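Lip_vut3, C2L (Metagenome, PDB 6NKD) is a GDSL-family lipase from the goat rumen metagenome that hydrolyses ester bonds of lipids. Local coordinates at the interface of chains A and B, the interface of chains C and B and the interface of chains A and C. Numbering follows the deposited sequence. Chains: chain A/B/C, Lip_vut3, C2L.

Contact 1: the interface of chains A and B. Residues chain A 49-50, 82, 85-86; chain B 54, 57, 106, 110.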
ATOM      1  N   SER A  49       9.724  -7.198   0.824  1.00 75.41           N
ATOM      2  CA  SER A  49      10.767  -6.235   1.150  1.00 77.71           C
ATOM      3  C   SER A  49      11.457  -6.618   2.454  1.00 80.31           C
ATOM      4  O   SER A  49      10.811  -7.034   3.420  1.00 83.94           O
ATOM      5  CB  SER A  49      10.175  -4.829   1.254  1.00 79.74           C
ATOM      6  OG  SER A  49       9.640  -4.420   0.009  1.00 78.17           O
ATOM      7  N   GLY A  50      12.780  -6.488   2.475  1.00 78.75           N
ATOM      8  CA  GLY A  50      13.553  -6.856   3.643  1.00 82.60           C
ATOM      9  C   GLY A  50      13.766  -8.339   3.830  1.00 84.01           C
ATOM     10  O   GLY A  50      14.158  -8.757   4.925  1.00 87.13           O
ATOM     11  N   ASN A  82      19.749  -5.103   0.611  1.00 77.13           N
ATOM     12  CA  ASN A  82      19.538  -4.348   1.841  1.00 73.50           C
ATOM     13  C   ASN A  82      20.709  -4.479   2.807  1.00 74.54           C
ATOM     14  O   ASN A  82      20.891  -3.605   3.663  1.00 73.42           O
ATOM     15  CB  ASN A  82      18.241  -4.796   2.515  1.00 72.22           C
ATOM     16  CG  ASN A  82      17.827  -3.881   3.650  1.00 69.83           C
ATOM     17  OD1 ASN A  82      17.861  -4.267   4.818  1.00 70.05           O
ATOM     18  ND2 ASN A  82      17.438  -2.657   3.311  1.00 68.01           N
ATOM     19  N   LEU A  85      22.917  -1.497   2.242  1.00 65.63           N
ATOM     20  CA  LEU A  85      22.420  -0.296   2.904  1.00 64.48           C
ATOM     21  C   LEU A  85      22.701  -0.339   4.400  1.00 65.13           C
ATOM     22  O   LEU A  85      23.112   0.667   4.990  1.00 64.43           O
ATOM     23  CB  LEU A  85      20.923  -0.126   2.642  1.00 65.55           C
ATOM     24  CG  LEU A  85      20.501   0.716   1.434  1.00 65.20           C
ATOM     25  CD1 LEU A  85      21.014   0.121   0.132  1.00 65.05           C
ATOM     26  CD2 LEU A  85      18.987   0.875   1.389  1.00 66.17           C
ATOM     27  N   GLN A  86      22.487  -1.495   5.031  1.00 67.34           N
ATOM     28  CA  GLN A  86      22.786  -1.622   6.453  1.00 69.29           C
ATOM     29  C   GLN A  86      24.277  -1.457   6.717  1.00 68.40           C
ATOM     30  O   GLN A  86      24.675  -0.829   7.704  1.00 69.10           O
ATOM     31  CB  GLN A  86      22.298  -2.972   6.979  1.00 72.73           C
ATOM     32  CG  GLN A  86      20.788  -3.136   6.995  1.00 75.11           C
ATOM     33  CD  GLN A  86      20.363  -4.499   7.507  1.00 80.59           C
ATOM     34  OE1 GLN A  86      21.201  -5.357   7.783  1.00 84.16           O
ATOM     35  NE2 GLN A  86      19.058  -4.704   7.638  1.00 83.07           N
TER
ATOM     36  N   SER B  54      13.000  -2.174   6.225  1.00 74.67           N
ATOM     37  CA  SER B  54      13.966  -1.963   5.153  1.00 75.28           C
ATOM     38  C   SER B  54      13.482  -0.902   4.175  1.00 73.82           C
ATOM     39  O   SER B  54      14.297  -0.182   3.586  1.00 73.30           O
ATOM     40  CB  SER B  54      14.237  -3.277   4.423  1.00 79.25           C
ATOM     41  OG  SER B  54      13.044  -3.792   3.863  1.00 81.06           O
ATOM     42  N   LEU B  57      14.268   2.646   5.672  1.00 65.68           N
ATOM     43  CA  LEU B  57      15.661   3.019   5.451  1.00 66.01           C
ATOM     44  C   LEU B  57      15.885   3.505   4.026  1.00 64.32           C
ATOM     45  O   LEU B  57      16.739   4.366   3.789  1.00 63.91           O
ATOM     46  CB  LEU B  57      16.572   1.831   5.765  1.00 70.75           C
ATOM     47  CG  LEU B  57      18.078   2.062   5.659  1.00 72.42           C
ATOM     48  CD1 LEU B  57      18.508   3.201   6.568  1.00 70.01           C
ATOM     49  CD2 LEU B  57      18.834   0.786   5.997  1.00 76.94           C
ATOM     50  N   HIS B 106      16.490  -9.175  11.576  1.00114.35           N
ATOM     51  CA  HIS B 106      16.510  -8.305  10.405  1.00112.78           C
ATOM     52  C   HIS B 106      15.827  -6.962  10.626  1.00107.69           C
ATOM     53  O   HIS B 106      16.202  -5.980   9.980  1.00108.12           O
ATOM     54  CB  HIS B 106      15.872  -9.018   9.205  1.00116.27           C
ATOM     55  CG  HIS B 106      14.411  -8.741   9.035  1.00118.93           C
ATOM     56  ND1 HIS B 106      13.452  -9.247   9.883  1.00120.07           N
ATOM     57  CD2 HIS B 106      13.746  -8.016   8.105  1.00120.07           C
ATOM     58  CE1 HIS B 106      12.257  -8.841   9.488  1.00119.98           C
ATOM     59  NE2 HIS B 106      12.408  -8.093   8.411  1.00119.43           N
ATOM     60  N   ASN B 110      17.812  -3.057  10.754  1.00 76.07           N
ATOM     61  CA  ASN B 110      17.287  -1.953   9.958  1.00 72.44           C
ATOM     62  C   ASN B 110      16.990  -0.737  10.825  1.00 70.95           C
ATOM     63  O   ASN B 110      17.049   0.399  10.339  1.00 70.26           O
ATOM     64  CB  ASN B 110      16.026  -2.388   9.208  1.00 71.32           C
ATOM     65  CG  ASN B 110      16.335  -3.158   7.936  1.00 72.74           C
ATOM     66  OD1 ASN B 110      15.904  -4.299   7.768  1.00 72.86           O
ATOM     67  ND2 ASN B 110      17.077  -2.531   7.029  1.00 73.94           N
TER

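Contact 2: the interface of chains C and B. Residues chain C 85, 88-89, 92, 140, 143; chain B 184-185.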
ATOM      1  N   LEU C  85     -15.387  -2.681   8.137  1.00 76.59           N
ATOM      2  CA  LEU C  85     -14.598  -2.798   9.359  1.00 76.53           C
ATOM      3  C   LEU C  85     -14.326  -1.426   9.958  1.00 78.15           C
ATOM      4  O   LEU C  85     -14.576  -1.192  11.146  1.00 79.58           O
ATOM      5  CB  LEU C  85     -13.287  -3.531   9.068  1.00 75.05           C
ATOM      6  CG  LEU C  85     -12.719  -4.488  10.122  1.00 75.43           C
ATOM      7  CD1 LEU C  85     -11.330  -4.962   9.712  1.00 74.51           C
ATOM      8  CD2 LEU C  85     -12.687  -3.870  11.515  1.00 76.35           C
ATOM      9  N   LEU C  88     -17.589  -0.001  11.410  1.00 78.94           N
ATOM     10  CA  LEU C  88     -17.900  -0.545  12.727  1.00 80.49           C
ATOM     11  C   LEU C  88     -17.003   0.063  13.794  1.00 81.22           C
ATOM     12  O   LEU C  88     -17.458   0.361  14.904  1.00 84.06           O
ATOM     13  CB  LEU C  88     -17.757  -2.066  12.713  1.00 79.76           C
ATOM     14  CG  LEU C  88     -18.850  -2.858  11.996  1.00 80.82           C
ATOM     15  CD1 LEU C  88     -18.323  -4.215  11.561  1.00 79.93           C
ATOM     16  CD2 LEU C  88     -20.057  -3.021  12.904  1.00 84.12           C
ATOM     17  N   GLU C  89     -15.722   0.265  13.472  1.00 78.58           N
ATOM     18  CA  GLU C  89     -14.794   0.835  14.442  1.00 79.62           C
ATOM     19  C   GLU C  89     -15.172   2.263  14.810  1.00 80.36           C
ATOM     20  O   GLU C  89     -14.959   2.683  15.953  1.00 83.03           O
ATOM     21  CB  GLU C  89     -13.368   0.779  13.896  1.00 78.76           C
ATOM     22  CG  GLU C  89     -12.806  -0.630  13.780  1.00 78.09           C
ATOM     23  CD  GLU C  89     -11.526  -0.684  12.971  1.00 76.83           C
ATOM     24  OE1 GLU C  89     -11.257   0.273  12.215  1.00 76.65           O
ATOM     25  OE2 GLU C  89     -10.788  -1.686  13.090  1.00 76.91           O
ATOM     26  N   GLU C  92     -17.889   1.714  17.133  1.00 81.01           N
ATOM     27  CA  GLU C  92     -17.405   1.212  18.415  1.00 82.81           C
ATOM     28  C   GLU C  92     -16.936   2.342  19.323  1.00 85.31           C
ATOM     29  O   GLU C  92     -16.995   2.215  20.552  1.00 87.44           O
ATOM     30  CB  GLU C  92     -16.274   0.204  18.201  1.00 79.09           C
ATOM     31  CG  GLU C  92     -16.708  -1.097  17.545  1.00 76.68           C
ATOM     32  CD  GLU C  92     -17.723  -1.861  18.370  1.00 79.74           C
ATOM     33  OE1 GLU C  92     -17.697  -1.739  19.613  1.00 82.58           O
ATOM     34  OE2 GLU C  92     -18.553  -2.581  17.774  1.00 79.96           O
ATOM     35  N   PHE C 140     -17.801 -11.052  13.008  1.00 82.62           N
ATOM     36  CA  PHE C 140     -18.306 -10.724  14.338  1.00 85.77           C
ATOM     37  C   PHE C 140     -19.775 -11.141  14.407  1.00 88.13           C
ATOM     38  O   PHE C 140     -20.673 -10.304  14.253  1.00 87.18           O
ATOM     39  CB  PHE C 140     -18.152  -9.235  14.644  1.00 84.92           C
ATOM     40  CG  PHE C 140     -16.888  -8.631  14.105  1.00 82.29           C
ATOM     41  CD1 PHE C 140     -15.709  -8.695  14.828  1.00 83.63           C
ATOM     42  CD2 PHE C 140     -16.881  -7.991  12.876  1.00 78.82           C
ATOM     43  CE1 PHE C 140     -14.545  -8.138  14.333  1.00 81.58           C
ATOM     44  CE2 PHE C 140     -15.721  -7.432  12.375  1.00 76.72           C
ATOM     45  CZ  PHE C 140     -14.551  -7.504  13.105  1.00 78.13           C
ATOM     46  N   ILE C 143     -21.892  -9.233  17.232  1.00105.19           N
ATOM     47  CA  ILE C 143     -22.309  -7.863  16.955  1.00107.49           C
ATOM     48  C   ILE C 143     -23.436  -7.897  15.931  1.00109.24           C
ATOM     49  O   ILE C 143     -23.234  -8.309  14.784  1.00106.03           O
ATOM     50  CB  ILE C 143     -21.130  -7.015  16.458  1.00103.94           C
ATOM     51  CG1 ILE C 143     -19.947  -7.144  17.420  1.00105.06           C
ATOM     52  CG2 ILE C 143     -21.545  -5.559  16.316  1.00103.55           C
ATOM     53  CD1 ILE C 143     -18.738  -6.332  17.016  1.00101.99           C
TER
ATOM     54  N   SER B 184      -8.865  -2.974  19.392  1.00 83.05           N
ATOM     55  CA  SER B 184     -10.042  -2.834  18.551  1.00 82.08           C
ATOM     56  C   SER B 184     -10.751  -4.182  18.414  1.00 85.78           C
ATOM     57  O   SER B 184     -10.333  -5.200  18.974  1.00 86.21           O
ATOM     58  CB  SER B 184      -9.649  -2.277  17.185  1.00 78.18           C
ATOM     59  OG  SER B 184     -10.750  -2.290  16.290  1.00 80.20           O
ATOM     60  N   ILE B 185     -11.846  -4.188  17.650  1.00 88.23           N
ATOM     61  CA  ILE B 185     -12.604  -5.420  17.464  1.00 92.81           C
ATOM     62  C   ILE B 185     -11.811  -6.449  16.671  1.00 94.25           C
ATOM     63  O   ILE B 185     -12.112  -7.646  16.746  1.00 96.85           O
ATOM     64  CB  ILE B 185     -13.958  -5.131  16.788  1.00 93.36           C
ATOM     65  CG1 ILE B 185     -13.755  -4.449  15.434  1.00 90.01           C
ATOM     66  CG2 ILE B 185     -14.831  -4.277  17.694  1.00 94.62           C
ATOM     67  CD1 ILE B 185     -15.044  -4.189  14.685  1.00 90.73           C
TER

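Contact 3: the interface of chains A and C. Residues chain A 27, 31; chain C 64, 67-68.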
ATOM      1  N   GLN A  27       7.993  -9.735 -14.489  1.00 55.50           N
ATOM      2  CA  GLN A  27       6.922  -9.917 -15.460  1.00 57.76           C
ATOM      3  C   GLN A  27       7.271  -9.368 -16.834  1.00 57.74           C
ATOM      4  O   GLN A  27       6.707  -9.833 -17.832  1.00 59.46           O
ATOM      5  CB  GLN A  27       5.623  -9.270 -14.962  1.00 59.44           C
ATOM      6  CG  GLN A  27       5.817  -8.020 -14.130  1.00 60.34           C
ATOM      7  CD  GLN A  27       5.934  -8.317 -12.648  1.00 60.62           C
ATOM      8  OE1 GLN A  27       6.679  -7.651 -11.927  1.00 59.91           O
ATOM      9  NE2 GLN A  27       5.195  -9.317 -12.183  1.00 60.83           N
ATOM     10  N   ARG A  31       7.218 -11.872 -20.111  1.00 68.72           N
ATOM     11  CA  ARG A  31       6.679 -11.595 -21.438  1.00 70.70           C
ATOM     12  C   ARG A  31       7.711 -11.872 -22.523  1.00 69.17           C
ATOM     13  O   ARG A  31       7.378 -12.424 -23.578  1.00 71.10           O
ATOM     14  CB  ARG A  31       6.189 -10.149 -21.512  1.00 73.02           C
ATOM     15  CG  ARG A  31       5.766  -9.708 -22.903  1.00 78.15           C
ATOM     16  CD  ARG A  31       5.007  -8.393 -22.859  1.00 82.45           C
ATOM     17  NE  ARG A  31       3.742  -8.523 -22.143  1.00 87.31           N
ATOM     18  CZ  ARG A  31       2.838  -7.554 -22.041  1.00 88.65           C
ATOM     19  NH1 ARG A  31       3.057  -6.378 -22.614  1.00 88.09           N
ATOM     20  NH2 ARG A  31       1.713  -7.761 -21.370  1.00 89.23           N
TER
ATOM     21  N   PHE C  64      -0.806  -2.283 -18.553  1.00 52.71           N
ATOM     22  CA  PHE C  64      -0.407  -3.633 -18.175  1.00 51.65           C
ATOM     23  C   PHE C  64      -1.548  -4.392 -17.509  1.00 52.11           C
ATOM     24  O   PHE C  64      -1.653  -5.614 -17.667  1.00 51.97           O
ATOM     25  CB  PHE C  64       0.812  -3.590 -17.255  1.00 51.16           C
ATOM     26  CG  PHE C  64       1.241  -4.941 -16.767  1.00 50.73           C
ATOM     27  CD1 PHE C  64       1.866  -5.833 -17.623  1.00 51.26           C
ATOM     28  CD2 PHE C  64       1.014  -5.323 -15.456  1.00 51.14           C
ATOM     29  CE1 PHE C  64       2.259  -7.081 -17.179  1.00 51.56           C
ATOM     30  CE2 PHE C  64       1.404  -6.570 -15.006  1.00 51.70           C
ATOM     31  CZ  PHE C  64       2.028  -7.449 -15.869  1.00 51.99           C
ATOM     32  N   GLU C  67      -4.293  -5.385 -20.121  1.00 62.91           N
ATOM     33  CA  GLU C  67      -3.787  -6.467 -20.960  1.00 65.54           C
ATOM     34  C   GLU C  67      -4.040  -7.822 -20.312  1.00 65.31           C
ATOM     35  O   GLU C  67      -4.465  -8.769 -20.983  1.00 65.63           O
ATOM     36  CB  GLU C  67      -2.296  -6.275 -21.234  1.00 69.10           C
ATOM     37  CG  GLU C  67      -1.989  -5.301 -22.360  1.00 73.48           C
ATOM     38  CD  GLU C  67      -0.500  -5.123 -22.580  1.00 78.66           C
ATOM     39  OE1 GLU C  67       0.288  -5.731 -21.826  1.00 81.28           O
ATOM     40  OE2 GLU C  67      -0.116  -4.376 -23.506  1.00 80.50           O
ATOM     41  N   GLN C  68      -3.786  -7.929 -19.006  1.00 63.87           N
ATOM     42  CA  GLN C  68      -4.070  -9.170 -18.297  1.00 62.39           C
ATOM     43  C   GLN C  68      -5.563  -9.455 -18.248  1.00 60.34           C
ATOM     44  O   GLN C  68      -5.973 -10.620 -18.293  1.00 60.45           O
ATOM     45  CB  GLN C  68      -3.500  -9.109 -16.880  1.00 62.23           C
ATOM     46  CG  GLN C  68      -2.045  -8.689 -16.825  1.00 62.95           C
ATOM     47  CD  GLN C  68      -1.159  -9.572 -17.678  1.00 64.09           C
ATOM     48  OE1 GLN C  68      -1.252 -10.799 -17.629  1.00 64.74           O
ATOM     49  NE2 GLN C  68      -0.294  -8.951 -18.473  1.00 64.60           N
TER

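Contact 4: the interface of chains A and C. Residues chain A 4, 44, 68, 71; chain C 30-31.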
ATOM      1  N   GLN A   4       6.604 -23.032 -16.405  1.00 90.83           N
ATOM      2  CA  GLN A   4       6.422 -22.553 -15.040  1.00 92.50           C
ATOM      3  C   GLN A   4       7.678 -21.800 -14.626  1.00 89.70           C
ATOM      4  O   GLN A   4       8.777 -22.366 -14.632  1.00 93.07           O
ATOM      5  CB  GLN A   4       6.145 -23.713 -14.083  1.00100.14           C
ATOM      6  CG  GLN A   4       5.176 -23.383 -12.955  1.00103.73           C
ATOM      7  CD  GLN A   4       3.722 -23.462 -13.389  1.00105.88           C
ATOM      8  OE1 GLN A   4       3.420 -23.811 -14.531  1.00105.79           O
ATOM      9  NE2 GLN A   4       2.812 -23.146 -12.475  1.00107.37           N
ATOM     10  N   ILE A  44       4.856 -17.551 -10.661  1.00 61.71           N
ATOM     11  CA  ILE A  44       4.632 -17.549  -9.220  1.00 63.71           C
ATOM     12  C   ILE A  44       5.752 -16.742  -8.580  1.00 63.09           C
ATOM     13  O   ILE A  44       6.925 -16.910  -8.932  1.00 62.51           O
ATOM     14  CB  ILE A  44       4.584 -18.978  -8.636  1.00 67.14           C
ATOM     15  CG1 ILE A  44       3.543 -19.835  -9.365  1.00 70.72           C
ATOM     16  CG2 ILE A  44       4.271 -18.932  -7.156  1.00 67.81           C
ATOM     17  CD1 ILE A  44       4.118 -20.712 -10.461  1.00 70.97           C
ATOM     18  N   GLN A  68       6.459 -25.281  -6.056  1.00 88.95           N
ATOM     19  CA  GLN A  68       6.619 -24.392  -7.202  1.00 85.39           C
ATOM     20  C   GLN A  68       8.056 -24.363  -7.705  1.00 82.28           C
ATOM     21  O   GLN A  68       8.288 -24.110  -8.893  1.00 81.42           O
ATOM     22  CB  GLN A  68       6.152 -22.983  -6.838  1.00 82.53           C
ATOM     23  CG  GLN A  68       4.765 -22.938  -6.223  1.00 85.70           C
ATOM     24  CD  GLN A  68       3.716 -23.598  -7.099  1.00 89.85           C
ATOM     25  OE1 GLN A  68       3.684 -23.393  -8.313  1.00 89.58           O
ATOM     26  NE2 GLN A  68       2.853 -24.399  -6.484  1.00 93.91           N
ATOM     27  N   LYS A  71       8.543 -27.627  -9.898  1.00 94.76           N
ATOM     28  CA  LYS A  71       7.906 -27.485 -11.201  1.00 97.17           C
ATOM     29  C   LYS A  71       8.520 -26.379 -12.045  1.00 92.62           C
ATOM     30  O   LYS A  71       8.235 -26.308 -13.245  1.00 93.60           O
ATOM     31  CB  LYS A  71       6.410 -27.209 -11.029  1.00101.32           C
ATOM     32  CG  LYS A  71       5.664 -28.247 -10.210  1.00109.74           C
ATOM     33  CD  LYS A  71       4.209 -27.846  -9.982  1.00115.81           C
ATOM     34  CE  LYS A  71       4.095 -26.569  -9.157  1.00113.50           C
ATOM     35  NZ  LYS A  71       4.037 -25.334  -9.991  1.00111.52           N
TER
ATOM     36  N   LYS C  30      -6.940 -21.633  -8.013  1.00 73.19           N
ATOM     37  CA  LYS C  30      -6.151 -21.944  -9.200  1.00 72.18           C
ATOM     38  C   LYS C  30      -5.926 -23.444  -9.327  1.00 74.75           C
ATOM     39  O   LYS C  30      -6.076 -24.018 -10.412  1.00 74.02           O
ATOM     40  CB  LYS C  30      -4.816 -21.202  -9.149  1.00 70.61           C
ATOM     41  CG  LYS C  30      -3.794 -21.699 -10.160  1.00 70.14           C
ATOM     42  CD  LYS C  30      -2.401 -21.177  -9.851  1.00 70.53           C
ATOM     43  CE  LYS C  30      -1.366 -21.777 -10.791  1.00 70.32           C
ATOM     44  NZ  LYS C  30       0.025 -21.462 -10.360  1.00 69.67           N
ATOM     45  N   ARG C  31      -5.562 -24.100  -8.219  1.00 77.99           N
ATOM     46  CA  ARG C  31      -5.307 -25.537  -8.254  1.00 80.73           C
ATOM     47  C   ARG C  31      -6.552 -26.311  -8.663  1.00 82.30           C
ATOM     48  O   ARG C  31      -6.477 -27.245  -9.469  1.00 82.64           O
ATOM     49  CB  ARG C  31      -4.801 -26.014  -6.892  1.00 84.43           C
ATOM     50  CG  ARG C  31      -3.407 -26.616  -6.931  1.00 88.21           C
ATOM     51  CD  ARG C  31      -2.420 -25.638  -7.548  1.00 88.79           C
ATOM     52  NE  ARG C  31      -1.173 -26.286  -7.940  1.00 89.98           N
ATOM     53  CZ  ARG C  31      -0.216 -25.690  -8.643  1.00 87.45           C
ATOM     54  NH1 ARG C  31      -0.360 -24.430  -9.033  1.00 83.73           N
ATOM     55  NH2 ARG C  31       0.886 -26.354  -8.958  1.00 88.86           N
TER

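Contact 1: the interface of chains A and B
A:Asn82 and B:Asn110 reach for each other from opposite directions, amide to amide. B:Asn110 ND2 gives its hydrogen to A:Asn82 OD1 at 2.9 Å, a nearly straight bond (164° at the hydrogen) that lands on a carbonyl lone pair, although the amide planes are turned 46° apart. A:Asn82 holds CG opposite its backbone N (chi1 -169°), which points the amide toward chain B. Beside it, the hydroxyl B:Ser54 OG lies 3.0 Å from the backbone A:Gly50 N and can take its hydrogen. A:Gly50, without a side chain, lets B:Ser54 come right up to the backbone, while B:Ser54 CB packs 3.7 Å from A:Asn82 CG. In GDSL enzymes this glycine and asparagine help form the oxyanion hole, so the serine seems to occupy ground meant for substrate. A leucine in place of A:Asn82 would probably leave the B:Asn110 amide hydrogen without its acceptor and cost the oxyanion hole a donor.

Around this polar core the fit slackens. A:Gln86 NE2 meets the B:Asn110 amide crosswise, near oxygen and nitrogen alike, so the pairing is doubtful. B:Leu57 CD2 only brushes A:Leu85 CB at 4.1 Å, and B:His106 CD2 comes to 3.3 Å from A:Gly50 O with little surface buried. The structure alone does not show that this pair forms in solution. Helix 81-94 and the loop after strand 41-47 put the chain A residues at the active-site mouth, facing helices 53-59 and 103-122 of chain B.

Contact 2: the interface of chains C and B
B:Ile185 pushes its side chain between helix 81-94 and the 140-143 segment of chain C in this deposited assembly, a pairing that the structure alone does not show to form in solution. It directly precedes the aspartate of the DXXH motif that supplies the catalytic acid and histidine of GDSL lipases. Its CD1 methyl sits over one face of the C:Phe140 ring, 3.7 Å above the plane and shifted toward the rim, a natural match of branched aliphatic and aromatic. The same methyl meets C:Leu85 CD2 at 4.0 Å and C:Leu88 CB on the helix side. The other branch, CG2, packs across C:Glu92, 3.7 Å from its CG. Cut back to alanine, this residue is likely to leave the C:Phe140 face and the two leucines without their filling, opening a gap between helix and loop.

B:Ile185 CG1 is lodged between the backbone N and carbonyl carbon (chi1 58°), which sends one branch to the ring and leucines and the other to the glutamate. A bend at chi2 (-62°) lays CG and the carboxylate carbon of C:Glu92 against CG2. Behind the isoleucine, B:Ser184 OG accepts a strongly bent hydrogen bond from B:Ile185 N at 2.6 Å. The same hydroxyl makes a weak hydrogen bond to C:Glu89 OE2.

Contact 3: the interface of chains A and C
Two surface helices face each other here, helix 25-37 of chain A and helix 63-70 of chain C, and a salt bridge joins them. A:Arg31 NH2 hydrogen-bonds to the carboxylate oxygen C:Glu67 OE1 at 2.5 Å, with an angle of 153° at the hydrogen. The oxygen lies at the edge of the guanidinium group, in its plane, and is approached on its syn side from 31° out of the carboxylate plane. A:Arg31 NH1 adds a weaker, more bent bond to the same atom at 3.0 Å, so one oxygen is gripped by a fork of two nitrogens.

Long side chains suit this place because each must span part of the distance between the helices. A:Arg31 points CG away from its backbone N and turns at chi3 (-65°), which swings the guanidinium toward chain C, while C:Glu67 stays extended beyond CG and comes in at about a right angle. Next to the bridge, C:Gln68 NE2 lies 3.7 Å from A:Arg31 NH2; both are donors, so this is a neighbouring contact and not a bond.

The apolar part is slight: the rim atom CZ of C:Phe64 meets the CB methylene of A:Gln27 at 4.1 Å, giving the polar patch a small apolar contact. Well away from catalysis, about 21 Å from the patch centre to C:Ser11, the site appears to serve the pairing of chains A and C, though the structure alone does not prove that this pair forms in solution.

Contact 4: the interface of chains A and C
Flat-group packing comes first: the A:Gln68 amide meets the C:Arg31 guanidinium, with NE2 3.6 Å above its plane and toward the rim. The two planes are 84° apart, so the amide stands almost upright on the guanidinium instead of stacking on it. C:Arg31 reaches this position by folding at chi2 (55°), and its flat cation offers a broad surface for such packing.

Alkyl contact adds to this. The A:Lys71 methylene CD lies in the plane of the guanidinium at its edge, 3.8 Å from C:Arg31 NH2.

Near approaches without a bond form another group. The extended C:Lys30 brings its terminal amine, NZ, to 4.0 Å from the apolar carbon A:Ile44 CG1, and another donor, A:Gln4 NE2, approaches the same amine from the opposite direction at 3.9 Å. A lysine suits this place because its long arm can cross to the strands of chain A.

Polar bonding among these residues runs within chain A, where A:Lys71 NZ donates to A:Gln68 OE1 at 2.6 Å from well above the carbonyl plane. The bond probably helps to hold the amide that C:Arg31 packs against.

Like charges form the last group: A:Lys71 NZ is 5.6 Å from C:Lys30 NZ and 3.5 Å from C:Arg31 NH2. This crowding of positive groups would probably weaken the patch unless solvent or neighbouring residues offset it. The site therefore seems to contribute mainly fit and modest packing to the A-C pairing, with no evident part in catalysis.

Contacts 3 and 4 belong to one two-fold interface between chains A and C, their C-alpha centres about 18 Å apart. Both set helix 25-37 of one chain against the 63-70/71 helix of the other, with A:Arg31 beside C:Gln68 in contact 3 and C:Arg31 beside A:Gln68 in contact 4; the two arginines differ in shape. Contacts 1 and 2, about 34 Å apart, share helix 81-94, offered by chain A to chain B and by chain C to chain B. Both lie near active sites, whereas contacts 3 and 4 are remote, so chain B packing may affect substrate access in this four-copy assembly.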